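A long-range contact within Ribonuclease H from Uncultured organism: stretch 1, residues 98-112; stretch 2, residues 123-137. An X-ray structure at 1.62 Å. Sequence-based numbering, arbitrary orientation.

Stretch 1 98-112: RYIVDGMTRWVHDWA
Stretch 2 123-137: IENLALWQEAVQAVN

What fills the centre of the contact? The indole of Trp129 does, a knob sitting among Tyr99, Gly103, Val108 and Trp111. Its CA-to-CB bond points toward stretch 1, and with chi1 at -87° (m) and chi2 at 110° the ring reaches the backbone of the other helix, Trp129 CH2 lying 3.6 Å from Gly103 CA. Glycine suits that place because an ideal CB there would come within 2.2 Å of Trp129 CH2, a clash. Val108, m at chi1, packs its CG1 3.8 Å from Trp129 CE3, and Ile100 CD1 lies 4.3 Å from Trp129 CH2.

How do the backbones carry this packing? Residues 98-112 are helical throughout, with a wider pi-type turn at 103-107, where Trp107 N bonds to Asp102 O and Val108 N to Gly103 O. Residues 126-136 form the second helix, preceded by Asn125 at the N-cap position with phi/psi of 57/36. The axes approach to 11.6 Å, and their N-to-C directions differ by 117°. Register runs in opposite order along the two stretches: CA atoms of Met104 and Val133 are 8.0 Å apart, those of Val108 and Trp129 7.8 Å, and those of Trp111 and Leu126 8.7 Å.

What extends the apolar surface from the central indole? Met104 starts sideways, but its m, m, t conformation brings the flexible end nearer: Met104 CE lies 3.8 Å from Ala132 CB, 4.2 Å from Val136 CG2 and 4.1 Å from Trp129 CZ3. Val133, t at chi1, places CG2 3.9 Å from Val108 CG1. Further along, Trp111 (chi1 -68°, chi2 -35°) directs its edge toward the face of Trp129, with planes at 57° and Trp111 CZ3 3.4 Å from Trp129 CE2. Leu126, m, t, sets CD2 over a face of Trp111, 4.2 Å from Trp111 CD2, in a CH-pi contact. Together the stretches bury 528 Å².

Where does the contact become polar? At the Tyr99 hydroxyl, which lies near the plane of the Trp129 ring at its edge. Tyr99 is t at chi1, with chi2 at 66°; Trp129 NE1 donates a hydrogen bond to Tyr99 OH at 3.1 Å, satisfying the buried indole's polar atom. Tyr99 OH in turn donates a weak hydrogen bond to Asn125 OD1 at 2.9 Å; Asn125 has chi1 at -49° (m) and chi2 at 116°, its CA-to-CB bond pointing toward stretch 1. Tyrosine thus serves both needs, its ring packing CE2 3.6 Å from Trp129 CZ2 while its hydroxyl links the indole to the asparagine.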

ATOM      1  N   ARG A  98       2.531  -9.923   3.243  1.00 22.36           N
ATOM      2  CA  ARG A  98       2.896 -10.118   4.615  1.00 21.33           C
ATOM      3  C   ARG A  98       4.201  -9.447   4.912  1.00 21.33           C
ATOM      4  O   ARG A  98       4.469  -9.066   5.987  1.00 21.38           O
ATOM      5  CB  ARG A  98       2.881 -11.574   5.010  1.00 25.62           C
ATOM      6  CG  ARG A  98       1.525 -12.022   5.358  1.00 28.25           C
ATOM      7  CD  ARG A  98       1.478 -13.041   6.421  1.00 23.74           C
ATOM      8  NE  ARG A  98       1.556 -12.489   7.742  1.00 24.05           N
ATOM      9  CZ  ARG A  98       0.567 -12.491   8.612  1.00 27.90           C
ATOM     10  NH1 ARG A  98      -0.606 -13.004   8.297  1.00 29.30           N
ATOM     11  NH2 ARG A  98       0.744 -11.978   9.810  1.00 26.24           N
ATOM     12  N   TYR A  99       4.996  -9.253   3.903  1.00 20.04           N
ATOM     13  CA  TYR A  99       6.245  -8.574   4.120  1.00 19.47           C
ATOM     14  C   TYR A  99       5.923  -7.205   4.717  1.00 19.42           C
ATOM     15  O   TYR A  99       6.496  -6.842   5.663  1.00 18.21           O
ATOM     16  CB  TYR A  99       6.978  -8.397   2.773  1.00 18.25           C
ATOM     17  CG  TYR A  99       8.367  -7.800   2.784  1.00 18.42           C
ATOM     18  CD1 TYR A  99       9.418  -8.444   3.351  1.00 24.86           C
ATOM     19  CD2 TYR A  99       8.624  -6.593   2.204  1.00 20.07           C
ATOM     20  CE1 TYR A  99      10.673  -7.899   3.358  1.00 22.67           C
ATOM     21  CE2 TYR A  99       9.868  -6.073   2.190  1.00 22.50           C
ATOM     22  CZ  TYR A  99      10.900  -6.724   2.776  1.00 25.51           C
ATOM     23  OH  TYR A  99      12.164  -6.210   2.772  1.00 26.13           O
ATOM     24  N   ILE A 100       4.981  -6.485   4.134  1.00 17.16           N
ATOM     25  CA  ILE A 100       4.576  -5.181   4.650  1.00 15.74           C
ATOM     26  C   ILE A 100       3.867  -5.260   6.000  1.00 15.97           C
ATOM     27  O   ILE A 100       4.183  -4.550   6.871  1.00 19.50           O
ATOM     28  CB  ILE A 100       3.630  -4.454   3.685  1.00 15.53           C
ATOM     29  CG1 ILE A 100       4.325  -4.151   2.369  1.00 17.66           C
ATOM     30  CG2 ILE A 100       3.080  -3.212   4.295  1.00 15.78           C
ATOM     31  CD1 ILE A 100       5.595  -3.486   2.489  1.00 21.46           C
ATOM     32  N   VAL A 101       2.900  -6.149   6.122  1.00 16.36           N
ATOM     33  CA  VAL A 101       2.142  -6.197   7.339  1.00 16.64           C
ATOM     34  C   VAL A 101       2.976  -6.592   8.557  1.00 18.15           C
ATOM     35  O   VAL A 101       2.874  -6.003   9.595  1.00 16.94           O
ATOM     36  CB  VAL A 101       0.942  -7.175   7.221  1.00 15.12           C
ATOM     37  CG1 VAL A 101       0.217  -7.277   8.471  1.00 17.98           C
ATOM     38  CG2 VAL A 101       0.044  -6.745   6.173  1.00 18.01           C
ATOM     39  N   ASP A 102       3.746  -7.656   8.430  1.00 16.58           N
ATOM     40  CA  ASP A 102       4.626  -8.066   9.495  1.00 17.05           C
ATOM     41  C   ASP A 102       5.768  -7.060   9.716  1.00 19.75           C
ATOM     42  O   ASP A 102       6.207  -6.861  10.791  1.00 19.16           O
ATOM     43  CB  ASP A 102       5.154  -9.470   9.285  1.00 18.25           C
ATOM     44  CG  ASP A 102       4.082 -10.507   9.315  1.00 15.70           C
ATOM     45  OD1 ASP A 102       3.114 -10.338  10.019  1.00 20.48           O
ATOM     46  OD2 ASP A 102       4.269 -11.494   8.649  1.00 20.26           O
ATOM     47  N   GLY A 103       6.266  -6.481   8.654  1.00 17.14           N
ATOM     48  CA  GLY A 103       7.291  -5.482   8.826  1.00 19.44           C
ATOM     49  C   GLY A 103       6.821  -4.265   9.568  1.00 20.37           C
ATOM     50  O   GLY A 103       7.479  -3.806  10.427  1.00 19.09           O
ATOM     51  N   MET A 104       5.668  -3.746   9.202  1.00 20.06           N
ATOM     52  CA  MET A 104       5.140  -2.582   9.886  1.00 19.35           C
ATOM     53  C   MET A 104       4.689  -2.816  11.308  1.00 19.32           C
ATOM     54  O   MET A 104       4.633  -1.922  12.066  1.00 20.69           O
ATOM     55  CB  MET A 104       4.039  -1.916   9.099  1.00 18.62           C
ATOM     56  CG  MET A 104       4.517  -1.403   7.820  1.00 19.16           C
ATOM     57  SD  MET A 104       5.555   0.060   8.088  1.00 21.77           S
ATOM     58  CE  MET A 104       5.676   0.730   6.461  1.00 25.66           C
ATOM     59  N   THR A 105       4.255  -4.017  11.595  1.00 18.28           N
ATOM     60  CA  THR A 105       3.757  -4.295  12.909  1.00 18.33           C
ATOM     61  C   THR A 105       4.777  -4.869  13.837  1.00 19.49           C
ATOM     62  O   THR A 105       4.605  -4.821  15.024  1.00 20.13           O
ATOM     63  CB  THR A 105       2.570  -5.276  12.904  1.00 17.53           C
ATOM     64  OG1 THR A 105       2.905  -6.485  12.258  1.00 19.27           O
ATOM     65  CG2 THR A 105       1.371  -4.657  12.245  1.00 18.43           C
ATOM     66  N   ARG A 106       5.789  -5.494  13.266  1.00 18.16           N
ATOM     67  CA  ARG A 106       6.841  -6.131  14.029  1.00 20.25           C
ATOM     68  C   ARG A 106       8.254  -5.780  13.645  1.00 20.91           C
ATOM     69  O   ARG A 106       8.975  -5.291  14.410  1.00 23.72           O
ATOM     70  CB  ARG A 106       6.708  -7.639  13.965  1.00 21.85           C
ATOM     71  CG  ARG A 106       5.514  -8.177  14.569  1.00 21.32           C
ATOM     72  CD  ARG A 106       5.430  -9.687  14.428  1.00 28.40           C
ATOM     73  NE  ARG A 106       4.205 -10.174  15.000  1.00 34.39           N
ATOM     74  CZ  ARG A 106       4.137 -10.777  16.168  1.00 33.70           C
ATOM     75  NH1 ARG A 106       5.231 -11.010  16.862  1.00 31.37           N
ATOM     76  NH2 ARG A 106       2.969 -11.172  16.623  1.00 36.88           N
ATOM     77  N   TRP A 107       8.645  -6.085  12.432  1.00 19.10           N
ATOM     78  CA  TRP A 107      10.046  -6.036  12.094  1.00 19.41           C
ATOM     79  C   TRP A 107      10.710  -4.656  12.203  1.00 19.84           C
ATOM     80  O   TRP A 107      11.815  -4.591  12.577  1.00 21.60           O
ATOM     81  CB  TRP A 107      10.295  -6.640  10.723  1.00 20.05           C
ATOM     82  CG  TRP A 107       9.688  -7.947  10.446  1.00 24.07           C
ATOM     83  CD1 TRP A 107       9.319  -8.886  11.312  1.00 27.06           C
ATOM     84  CD2 TRP A 107       9.402  -8.458   9.167  1.00 27.07           C
ATOM     85  NE1 TRP A 107       8.794  -9.957  10.659  1.00 32.79           N
ATOM     86  CE2 TRP A 107       8.843  -9.705   9.323  1.00 28.23           C
ATOM     87  CE3 TRP A 107       9.574  -7.973   7.898  1.00 40.52           C
ATOM     88  CZ2 TRP A 107       8.479 -10.489   8.257  1.00 32.50           C
ATOM     89  CZ3 TRP A 107       9.162  -8.757   6.821  1.00 32.45           C
ATOM     90  CH2 TRP A 107       8.638  -9.989   7.021  1.00 39.56           C
ATOM     91  N   VAL A 108      10.006  -3.577  11.876  1.00 19.09           N
ATOM     92  CA  VAL A 108      10.606  -2.266  11.886  1.00 17.97           C
ATOM     93  C   VAL A 108      11.045  -1.956  13.291  1.00 19.84           C
ATOM     94  O   VAL A 108      11.980  -1.296  13.515  1.00 20.22           O
ATOM     95  CB  VAL A 108       9.691  -1.148  11.401  1.00 18.22           C
ATOM     96  CG1 VAL A 108       9.575  -1.184   9.944  1.00 20.34           C
ATOM     97  CG2 VAL A 108       8.394  -1.237  12.033  1.00 21.61           C
ATOM     98  N   HIS A 109      10.276  -2.436  14.228  1.00 21.56           N
ATOM     99  CA  HIS A 109      10.625  -2.258  15.604  1.00 22.40           C
ATOM    100  C   HIS A 109      11.916  -3.003  15.917  1.00 21.54           C
ATOM    101  O   HIS A 109      12.709  -2.519  16.623  1.00 24.15           O
ATOM    102  CB  HIS A 109       9.476  -2.689  16.525  1.00 22.02           C
ATOM    103  CG  HIS A 109       8.211  -1.918  16.328  1.00 22.23           C
ATOM    104  ND1 HIS A 109       8.094  -0.588  16.623  1.00 23.25           N
ATOM    105  CD2 HIS A 109       7.004  -2.300  15.874  1.00 23.81           C
ATOM    106  CE1 HIS A 109       6.878  -0.181  16.351  1.00 27.66           C
ATOM    107  NE2 HIS A 109       6.198  -1.200  15.881  1.00 26.37           N
ATOM    108  N   ASP A 110      12.078  -4.202  15.412  1.00 22.23           N
ATOM    109  CA  ASP A 110      13.314  -4.929  15.609  1.00 25.68           C
ATOM    110  C   ASP A 110      14.479  -4.228  14.949  1.00 25.84           C
ATOM    111  O   ASP A 110      15.524  -4.137  15.504  1.00 26.85           O
ATOM    112  CB  ASP A 110      13.230  -6.332  15.026  1.00 28.04           C
ATOM    113  CG  ASP A 110      12.244  -7.223  15.748  1.00 34.67           C
ATOM    114  OD1 ASP A 110      11.999  -7.001  16.927  1.00 34.62           O
ATOM    115  OD2 ASP A 110      11.707  -8.144  15.120  1.00 34.91           O
ATOM    116  N   TRP A 111      14.292  -3.755  13.736  1.00 22.24           N
ATOM    117  CA  TRP A 111      15.351  -3.093  13.036  1.00 21.08           C
ATOM    118  C   TRP A 111      15.791  -1.816  13.746  1.00 20.10           C
ATOM    119  O   TRP A 111      16.937  -1.543  13.845  1.00 24.95           O
ATOM    120  CB  TRP A 111      14.931  -2.792  11.589  1.00 22.99           C
ATOM    121  CG  TRP A 111      14.794  -4.003  10.790  1.00 25.92           C
ATOM    122  CD1 TRP A 111      15.528  -5.083  10.894  1.00 35.72           C
ATOM    123  CD2 TRP A 111      13.867  -4.251   9.721  1.00 26.35           C
ATOM    124  NE1 TRP A 111      15.128  -6.028   9.986  1.00 37.62           N
ATOM    125  CE2 TRP A 111      14.096  -5.524   9.256  1.00 34.15           C
ATOM    126  CE3 TRP A 111      12.863  -3.520   9.132  1.00 26.10           C
ATOM    127  CZ2 TRP A 111      13.364  -6.073   8.199  1.00 32.46           C
ATOM    128  CZ3 TRP A 111      12.135  -4.075   8.149  1.00 24.17           C
ATOM    129  CH2 TRP A 111      12.391  -5.313   7.673  1.00 28.26           C
ATOM    130  N   ALA A 112      14.846  -1.038  14.213  1.00 21.55           N
ATOM    131  CA  ALA A 112      15.156   0.174  14.927  1.00 21.44           C
ATOM    132  C   ALA A 112      15.916  -0.131  16.199  1.00 23.16           C
ATOM    133  O   ALA A 112      16.804   0.550  16.580  1.00 23.63           O
ATOM    134  CB  ALA A 112      13.927   0.942  15.239  1.00 21.29           C
ATOM    135  N   ILE A 123      19.917  -8.732   1.971  1.00 31.18           N
ATOM    136  CA  ILE A 123      19.345  -7.652   1.199  1.00 30.03           C
ATOM    137  C   ILE A 123      17.997  -7.321   1.764  1.00 28.83           C
ATOM    138  O   ILE A 123      17.030  -7.895   1.406  1.00 31.59           O
ATOM    139  CB  ILE A 123      19.203  -8.032  -0.247  1.00 31.58           C
ATOM    140  CG1 ILE A 123      20.573  -8.101  -0.893  1.00 32.48           C
ATOM    141  CG2 ILE A 123      18.426  -7.010  -0.957  1.00 34.15           C
ATOM    142  CD1 ILE A 123      20.535  -8.313  -2.373  1.00 40.13           C
ATOM    143  N   GLU A 124      17.966  -6.422   2.711  1.00 28.35           N
ATOM    144  CA  GLU A 124      16.777  -6.176   3.472  1.00 25.05           C
ATOM    145  C   GLU A 124      15.959  -4.939   3.022  1.00 24.55           C
ATOM    146  O   GLU A 124      15.022  -4.619   3.637  1.00 24.22           O
ATOM    147  CB  GLU A 124      17.162  -6.008   4.930  1.00 27.73           C
ATOM    148  CG  GLU A 124      17.777  -7.197   5.552  1.00 36.14           C
ATOM    149  CD  GLU A 124      18.646  -6.889   6.798  1.00 43.31           C
ATOM    150  OE1 GLU A 124      19.756  -6.357   6.682  1.00 33.44           O
ATOM    151  OE2 GLU A 124      18.208  -7.256   7.885  1.00 43.19           O
ATOM    152  N   ASN A 125      16.383  -4.246   1.996  1.00 22.22           N
ATOM    153  CA  ASN A 125      15.714  -3.035   1.566  1.00 23.23           C
ATOM    154  C   ASN A 125      15.614  -1.969   2.680  1.00 21.86           C
ATOM    155  O   ASN A 125      14.679  -1.249   2.729  1.00 20.94           O
ATOM    156  CB  ASN A 125      14.301  -3.323   1.092  1.00 21.61           C
ATOM    157  CG  ASN A 125      14.213  -4.462   0.127  1.00 31.19           C
ATOM    158  OD1 ASN A 125      13.609  -5.454   0.417  1.00 38.84           O
ATOM    159  ND2 ASN A 125      14.777  -4.304  -1.006  1.00 26.72           N
ATOM    160  N   LEU A 126      16.626  -1.861   3.513  1.00 23.58           N
ATOM    161  CA  LEU A 126      16.541  -1.009   4.666  1.00 21.42           C
ATOM    162  C   LEU A 126      16.289   0.457   4.326  1.00 19.25           C
ATOM    163  O   LEU A 126      15.606   1.111   5.054  1.00 23.47           O
ATOM    164  CB  LEU A 126      17.770  -1.128   5.574  1.00 21.72           C
ATOM    165  CG  LEU A 126      17.974  -2.444   6.304  1.00 24.85           C
ATOM    166  CD1 LEU A 126      19.179  -2.413   7.195  1.00 29.54           C
ATOM    167  CD2 LEU A 126      16.771  -2.965   7.029  1.00 27.64           C
ATOM    168  N   ALA A 127      16.881   0.970   3.267  1.00 19.26           N
ATOM    169  CA  ALA A 127      16.649   2.356   2.921  1.00 18.97           C
ATOM    170  C   ALA A 127      15.191   2.623   2.581  1.00 19.54           C
ATOM    171  O   ALA A 127      14.654   3.605   2.974  1.00 19.93           O
ATOM    172  CB  ALA A 127      17.526   2.783   1.804  1.00 22.16           C
ATOM    173  N   LEU A 128      14.598   1.728   1.820  1.00 17.53           N
ATOM    174  CA  LEU A 128      13.204   1.839   1.497  1.00 19.33           C
ATOM    175  C   LEU A 128      12.300   1.696   2.700  1.00 17.50           C
ATOM    176  O   LEU A 128      11.346   2.351   2.789  1.00 20.05           O
ATOM    177  CB  LEU A 128      12.788   0.865   0.416  1.00 20.39           C
ATOM    178  CG  LEU A 128      12.776   1.221  -1.045  1.00 30.99           C
ATOM    179  CD1 LEU A 128      11.981   0.165  -1.728  1.00 25.52           C
ATOM    180  CD2 LEU A 128      12.187   2.516  -1.344  1.00 22.24           C
ATOM    181  N   TRP A 129      12.633   0.822   3.612  1.00 18.99           N
ATOM    182  CA  TRP A 129      11.851   0.682   4.810  1.00 18.69           C
ATOM    183  C   TRP A 129      11.856   1.992   5.574  1.00 19.27           C
ATOM    184  O   TRP A 129      10.872   2.398   6.072  1.00 19.52           O
ATOM    185  CB  TRP A 129      12.391  -0.419   5.705  1.00 19.35           C
ATOM    186  CG  TRP A 129      11.856  -1.749   5.394  1.00 18.97           C
ATOM    187  CD1 TRP A 129      12.524  -2.784   4.841  1.00 18.11           C
ATOM    188  CD2 TRP A 129      10.541  -2.207   5.625  1.00 17.16           C
ATOM    189  NE1 TRP A 129      11.719  -3.852   4.723  1.00 17.60           N
ATOM    190  CE2 TRP A 129      10.485  -3.526   5.189  1.00 16.31           C
ATOM    191  CE3 TRP A 129       9.415  -1.650   6.201  1.00 19.53           C
ATOM    192  CZ2 TRP A 129       9.346  -4.269   5.273  1.00 18.58           C
ATOM    193  CZ3 TRP A 129       8.292  -2.396   6.260  1.00 18.34           C
ATOM    194  CH2 TRP A 129       8.264  -3.688   5.811  1.00 19.80           C
ATOM    195  N   GLN A 130      13.000   2.640   5.631  1.00 17.78           N
ATOM    196  CA  GLN A 130      13.067   3.920   6.294  1.00 19.12           C
ATOM    197  C   GLN A 130      12.194   4.977   5.638  1.00 19.70           C
ATOM    198  O   GLN A 130      11.574   5.718   6.298  1.00 19.76           O
ATOM    199  CB  GLN A 130      14.514   4.426   6.429  1.00 20.45           C
ATOM    200  CG  GLN A 130      15.364   3.617   7.336  1.00 21.87           C
ATOM    201  CD  GLN A 130      16.790   4.164   7.461  1.00 27.35           C
ATOM    202  OE1 GLN A 130      17.264   4.814   6.606  1.00 28.60           O
ATOM    203  NE2 GLN A 130      17.424   3.878   8.525  1.00 30.98           N
ATOM    204  N   GLU A 131      12.188   5.007   4.326  1.00 18.82           N
ATOM    205  CA  GLU A 131      11.307   5.871   3.597  1.00 18.80           C
ATOM    206  C   GLU A 131       9.825   5.539   3.832  1.00 19.58           C
ATOM    207  O   GLU A 131       9.012   6.396   3.925  1.00 19.15           O
ATOM    208  CB  GLU A 131      11.606   5.811   2.094  1.00 21.91           C
ATOM    209  CG  GLU A 131      12.896   6.370   1.702  1.00 29.10           C
ATOM    210  CD  GLU A 131      13.045   6.579   0.192  1.00 40.23           C
ATOM    211  OE1 GLU A 131      12.044   6.730  -0.501  1.00 42.10           O
ATOM    212  OE2 GLU A 131      14.176   6.647  -0.255  1.00 46.41           O
ATOM    213  N   ALA A 132       9.509   4.280   3.891  1.00 17.38           N
ATOM    214  CA  ALA A 132       8.160   3.919   4.165  1.00 17.37           C
ATOM    215  C   ALA A 132       7.708   4.328   5.533  1.00 17.56           C
ATOM    216  O   ALA A 132       6.608   4.716   5.702  1.00 18.41           O
ATOM    217  CB  ALA A 132       7.972   2.480   3.993  1.00 19.57           C
ATOM    218  N   VAL A 133       8.572   4.155   6.514  1.00 17.77           N
ATOM    219  CA  VAL A 133       8.235   4.508   7.876  1.00 18.26           C
ATOM    220  C   VAL A 133       7.996   6.006   7.974  1.00 18.39           C
ATOM    221  O   VAL A 133       7.116   6.451   8.602  1.00 18.43           O
ATOM    222  CB  VAL A 133       9.311   4.097   8.864  1.00 18.14           C
ATOM    223  CG1 VAL A 133       9.127   4.774  10.177  1.00 22.17           C
ATOM    224  CG2 VAL A 133       9.364   2.615   9.017  1.00 19.79           C
ATOM    225  N   GLN A 134       8.823   6.758   7.322  1.00 16.56           N
ATOM    226  CA  GLN A 134       8.627   8.183   7.292  1.00 19.76           C
ATOM    227  C   GLN A 134       7.350   8.620   6.603  1.00 20.35           C
ATOM    228  O   GLN A 134       6.758   9.550   6.977  1.00 20.80           O
ATOM    229  CB  GLN A 134       9.822   8.823   6.619  1.00 20.00           C
ATOM    230  CG  GLN A 134       9.880  10.298   6.657  1.00 28.59           C
ATOM    231  CD  GLN A 134      11.295  10.775   6.405  1.00 33.80           C
ATOM    232  OE1 GLN A 134      11.820  10.602   5.324  1.00 39.67           O
ATOM    233  NE2 GLN A 134      11.925  11.293   7.411  1.00 33.59           N
ATOM    234  N   ALA A 135       7.008   7.942   5.526  1.00 19.48           N
ATOM    235  CA  ALA A 135       5.816   8.241   4.776  1.00 17.96           C
ATOM    236  C   ALA A 135       4.558   8.051   5.624  1.00 18.42           C
ATOM    237  O   ALA A 135       3.665   8.841   5.596  1.00 19.38           O
ATOM    238  CB  ALA A 135       5.751   7.363   3.532  1.00 18.84           C
ATOM    239  N   VAL A 136       4.535   6.980   6.368  1.00 18.57           N
ATOM    240  CA  VAL A 136       3.478   6.697   7.291  1.00 17.77           C
ATOM    241  C   VAL A 136       3.424   7.781   8.352  1.00 19.94           C
ATOM    242  O   VAL A 136       2.411   8.158   8.772  1.00 19.02           O
ATOM    243  CB  VAL A 136       3.690   5.354   7.938  1.00 17.39           C
ATOM    244  CG1 VAL A 136       2.829   5.180   9.099  1.00 21.34           C
ATOM    245  CG2 VAL A 136       3.460   4.284   6.961  1.00 17.86           C
ATOM    246  N   ASN A 137       4.566   8.264   8.775  1.00 21.79           N
ATOM    247  CA  ASN A 137       4.600   9.432   9.614  1.00 23.30           C
ATOM    248  C   ASN A 137       3.736   9.380  10.870  1.00 21.33           C
ATOM    249  O   ASN A 137       3.844   8.531  11.647  1.00 22.25           O
ATOM    250  CB  ASN A 137       4.291  10.668   8.811  1.00 26.96           C
ATOM    251  CG  ASN A 137       2.906  10.989   8.832  1.00 44.41           C
ATOM    252  OD1 ASN A 137       2.483  12.001   9.395  1.00 56.92           O
ATOM    253  ND2 ASN A 137       2.122  10.003   8.455  1.00 54.91           N
TER